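Local coordinates for protein kappa-carrageenase (Zobellia galactanivorans, PDB 5OCR) that probably hydrolyses kappa-carrageenan from marine red algae, its chain here being the family 16 glycoside hydrolase domain of a longer protein, at residues Q186-R191 with I212-D217. Residues are numbered along the deposited sequence; the frame is centred on the assembly and turned at random.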
loop_
_atom_site.group_PDB
_atom_site.type_symbol
_atom_site.label_atom_id
_atom_site.label_comp_id
_atom_site.label_asym_id
_atom_site.label_seq_id
_atom_site.Cartn_x
_atom_site.Cartn_y
_atom_site.Cartn_z
ATOM N N GLN A 186 -6.305 1.325 -15.323
ATOM C CA GLN A 186 -5.534 1.044 -14.121
ATOM C C GLN A 186 -5.091 2.216 -13.276
ATOM O O GLN A 186 -4.628 2.009 -12.196
ATOM C CB GLN A 186 -4.342 0.150 -14.406
ATOM C CG GLN A 186 -4.742 -1.212 -14.958
ATOM C CD GLN A 186 -3.599 -2.073 -15.294
ATOM O OE1 GLN A 186 -3.651 -2.786 -16.308
ATOM N NE2 GLN A 186 -2.529 -2.017 -14.491
ATOM N N LEU A 187 -5.150 3.432 -13.770
ATOM C CA LEU A 187 -4.601 4.589 -12.999
ATOM C C LEU A 187 -5.753 5.363 -12.398
ATOM O O LEU A 187 -6.621 5.849 -13.153
ATOM C CB LEU A 187 -3.776 5.509 -13.944
ATOM C CG LEU A 187 -2.999 6.649 -13.268
ATOM C CD1 LEU A 187 -1.601 6.816 -13.903
ATOM C CD2 LEU A 187 -3.762 8.004 -13.388
ATOM N N ASN A 188 -5.679 5.623 -11.077
ATOM C CA ASN A 188 -6.582 6.562 -10.469
ATOM C C ASN A 188 -5.813 7.587 -9.655
ATOM O O ASN A 188 -4.945 7.245 -8.874
ATOM C CB ASN A 188 -7.511 5.813 -9.485
ATOM C CG ASN A 188 -8.464 4.913 -10.182
ATOM O OD1 ASN A 188 -9.182 5.306 -11.105
ATOM N ND2 ASN A 188 -8.446 3.656 -9.785
ATOM N N LYS A 189 -6.185 8.859 -9.779
ATOM C CA LYS A 189 -5.591 9.933 -8.971
ATOM C C LYS A 189 -6.782 10.663 -8.337
ATOM O O LYS A 189 -7.891 10.768 -8.954
ATOM C CB LYS A 189 -4.808 10.875 -9.904
ATOM C CG LYS A 189 -3.466 10.242 -10.295
ATOM C CD LYS A 189 -2.577 11.221 -11.066
ATOM C CE LYS A 189 -1.182 10.643 -11.318
ATOM N NZ LYS A 189 -0.345 10.663 -10.061
ATOM N N TRP A 190 -6.618 11.095 -7.088
ATOM C CA TRP A 190 -7.636 11.956 -6.469
ATOM C C TRP A 190 -6.960 12.982 -5.642
ATOM O O TRP A 190 -5.991 12.680 -4.963
ATOM C CB TRP A 190 -8.590 11.119 -5.609
ATOM C CG TRP A 190 -9.723 11.901 -5.005
ATOM C CD1 TRP A 190 -10.886 12.372 -5.602
ATOM C CD2 TRP A 190 -9.825 12.313 -3.621
ATOM N NE1 TRP A 190 -11.680 13.029 -4.658
ATOM C CE2 TRP A 190 -11.108 13.041 -3.482
ATOM C CE3 TRP A 190 -9.030 12.096 -2.478
ATOM C CZ2 TRP A 190 -11.531 13.562 -2.257
ATOM C CZ3 TRP A 190 -9.491 12.611 -1.260
ATOM C CH2 TRP A 190 -10.718 13.300 -1.163
ATOM N N ARG A 191 -7.431 14.248 -5.714
ATOM C CA ARG A 191 -6.948 15.328 -4.886
ATOM C C ARG A 191 -7.841 15.649 -3.699
ATOM O O ARG A 191 -9.087 15.947 -3.865
ATOM C CB ARG A 191 -6.671 16.597 -5.763
ATOM C CG ARG A 191 -5.974 17.633 -4.908
ATOM C CD ARG A 191 -5.752 18.899 -5.863
ATOM N NE ARG A 191 -4.975 19.910 -5.121
ATOM C CZ ARG A 191 -3.637 19.875 -4.953
ATOM N NH1 ARG A 191 -2.940 18.838 -5.482
ATOM N NH2 ARG A 191 -2.989 20.818 -4.222
ATOM N N ILE A 212 -14.085 -2.681 -9.517
ATOM C CA ILE A 212 -13.346 -2.345 -8.282
ATOM C C ILE A 212 -13.722 -0.844 -8.040
ATOM O O ILE A 212 -13.655 -0.030 -8.938
ATOM C CB ILE A 212 -11.829 -2.461 -8.471
ATOM C CG1 ILE A 212 -11.443 -3.942 -8.778
ATOM C CG2 ILE A 212 -11.079 -2.013 -7.185
ATOM C CD1 ILE A 212 -10.131 -4.019 -9.587
ATOM N N ILE A 213 -14.128 -0.536 -6.797
ATOM C CA ILE A 213 -14.588 0.829 -6.532
ATOM C C ILE A 213 -13.824 1.316 -5.300
ATOM O O ILE A 213 -13.798 0.639 -4.278
ATOM C CB ILE A 213 -16.124 0.805 -6.219
ATOM C CG1 ILE A 213 -16.843 0.037 -7.391
ATOM C CG2 ILE A 213 -16.655 2.268 -6.108
ATOM C CD1 ILE A 213 -18.109 -0.647 -6.923
ATOM N N TRP A 214 -13.327 2.536 -5.358
ATOM C CA TRP A 214 -12.552 3.098 -4.226
ATOM C C TRP A 214 -13.266 4.236 -3.559
ATOM O O TRP A 214 -13.968 5.070 -4.251
ATOM C CB TRP A 214 -11.287 3.673 -4.790
ATOM C CG TRP A 214 -10.199 2.759 -5.305
ATOM C CD1 TRP A 214 -9.012 2.430 -4.651
ATOM C CD2 TRP A 214 -10.149 2.051 -6.592
ATOM N NE1 TRP A 214 -8.236 1.578 -5.415
ATOM C CE2 TRP A 214 -8.842 1.381 -6.640
ATOM C CE3 TRP A 214 -10.995 1.999 -7.726
ATOM C CZ2 TRP A 214 -8.459 0.609 -7.731
ATOM C CZ3 TRP A 214 -10.617 1.232 -8.799
ATOM C CH2 TRP A 214 -9.359 0.558 -8.827
ATOM N N TYR A 215 -13.099 4.317 -2.249
ATOM C CA TYR A 215 -13.787 5.347 -1.449
ATOM C C TYR A 215 -12.826 6.076 -0.543
ATOM O O TYR A 215 -11.901 5.517 0.002
ATOM C CB TYR A 215 -14.818 4.653 -0.531
ATOM C CG TYR A 215 -15.854 3.849 -1.296
ATOM C CD1 TYR A 215 -15.627 2.500 -1.605
ATOM C CD2 TYR A 215 -17.065 4.471 -1.683
ATOM C CE1 TYR A 215 -16.641 1.745 -2.299
ATOM C CE2 TYR A 215 -18.056 3.742 -2.409
ATOM C CZ TYR A 215 -17.814 2.390 -2.650
ATOM O OH TYR A 215 -18.788 1.689 -3.372
ATOM N N VAL A 216 -13.003 7.378 -0.379
ATOM C CA VAL A 216 -12.196 8.132 0.616
ATOM C C VAL A 216 -13.209 8.822 1.506
ATOM O O VAL A 216 -14.063 9.597 0.989
ATOM C CB VAL A 216 -11.182 9.114 -0.030
ATOM C CG1 VAL A 216 -10.445 9.984 1.017
ATOM C CG2 VAL A 216 -10.246 8.328 -0.924
ATOM N N ASP A 217 -13.107 8.647 2.833
ATOM C CA ASP A 217 -14.073 9.237 3.741
ATOM C C ASP A 217 -15.539 9.059 3.291
ATOM O O ASP A 217 -16.358 10.030 3.343
ATOM C CB ASP A 217 -13.737 10.733 3.951
ATOM C CG ASP A 217 -12.545 10.941 4.892
ATOM O OD1 ASP A 217 -12.121 9.988 5.579
ATOM O OD2 ASP A 217 -12.136 12.124 5.012
#
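Asn188 and Trp190 face Trp214 and Val216 across the interior of the beta-jellyroll, a worked example of how the two layers of such a sandwich meet through alternate side chains. The strand 189-191 pairs with strand 159-170 in one layer, whereas strand 211-216 lies between 200-207 and 219-225 in the other. No hydrogen bond joins the segments; the CA atoms of Asn188 and Trp214 stand 9.3 Å apart, and side chains fill the interval.

The polar part is an amide over an indole. Asn188 brings ND2 to 3.3 Å above the plane of the Trp214 ring, displaced toward its rim, with the amide and ring planes 66° apart. Asn188 ND2 lies 3.4 Å from Trp214 CH2. The main polar partner of the Asn188 side chain is Leu162 on strand 159-170, to which the Asn188 backbone is also bonded. With CG anti to its carbonyl carbon (chi1 -71°), Trp214 turns one ring face to Asn188 and the other to Ile212 CG2 of its own strand; NE1 donates to Asp140 O, which would limit rotation of the ring. Replacing this indole with an alanine would probably open a gap between the layers, leaving the Asn188 amide without its aromatic floor and Asp140 O without this donor.

The apolar part lies two residues further along both segments. Val216 sits over one face of the Trp190 indole, the two side chains arriving from opposite directions, while Met160 and Val221 also touch that indole. Val216 has CG1 anti to its backbone N (chi1 175°), and this methyl lies 3.6 Å from Trp190 CZ3 and 4.0 Å from Trp190 CH2.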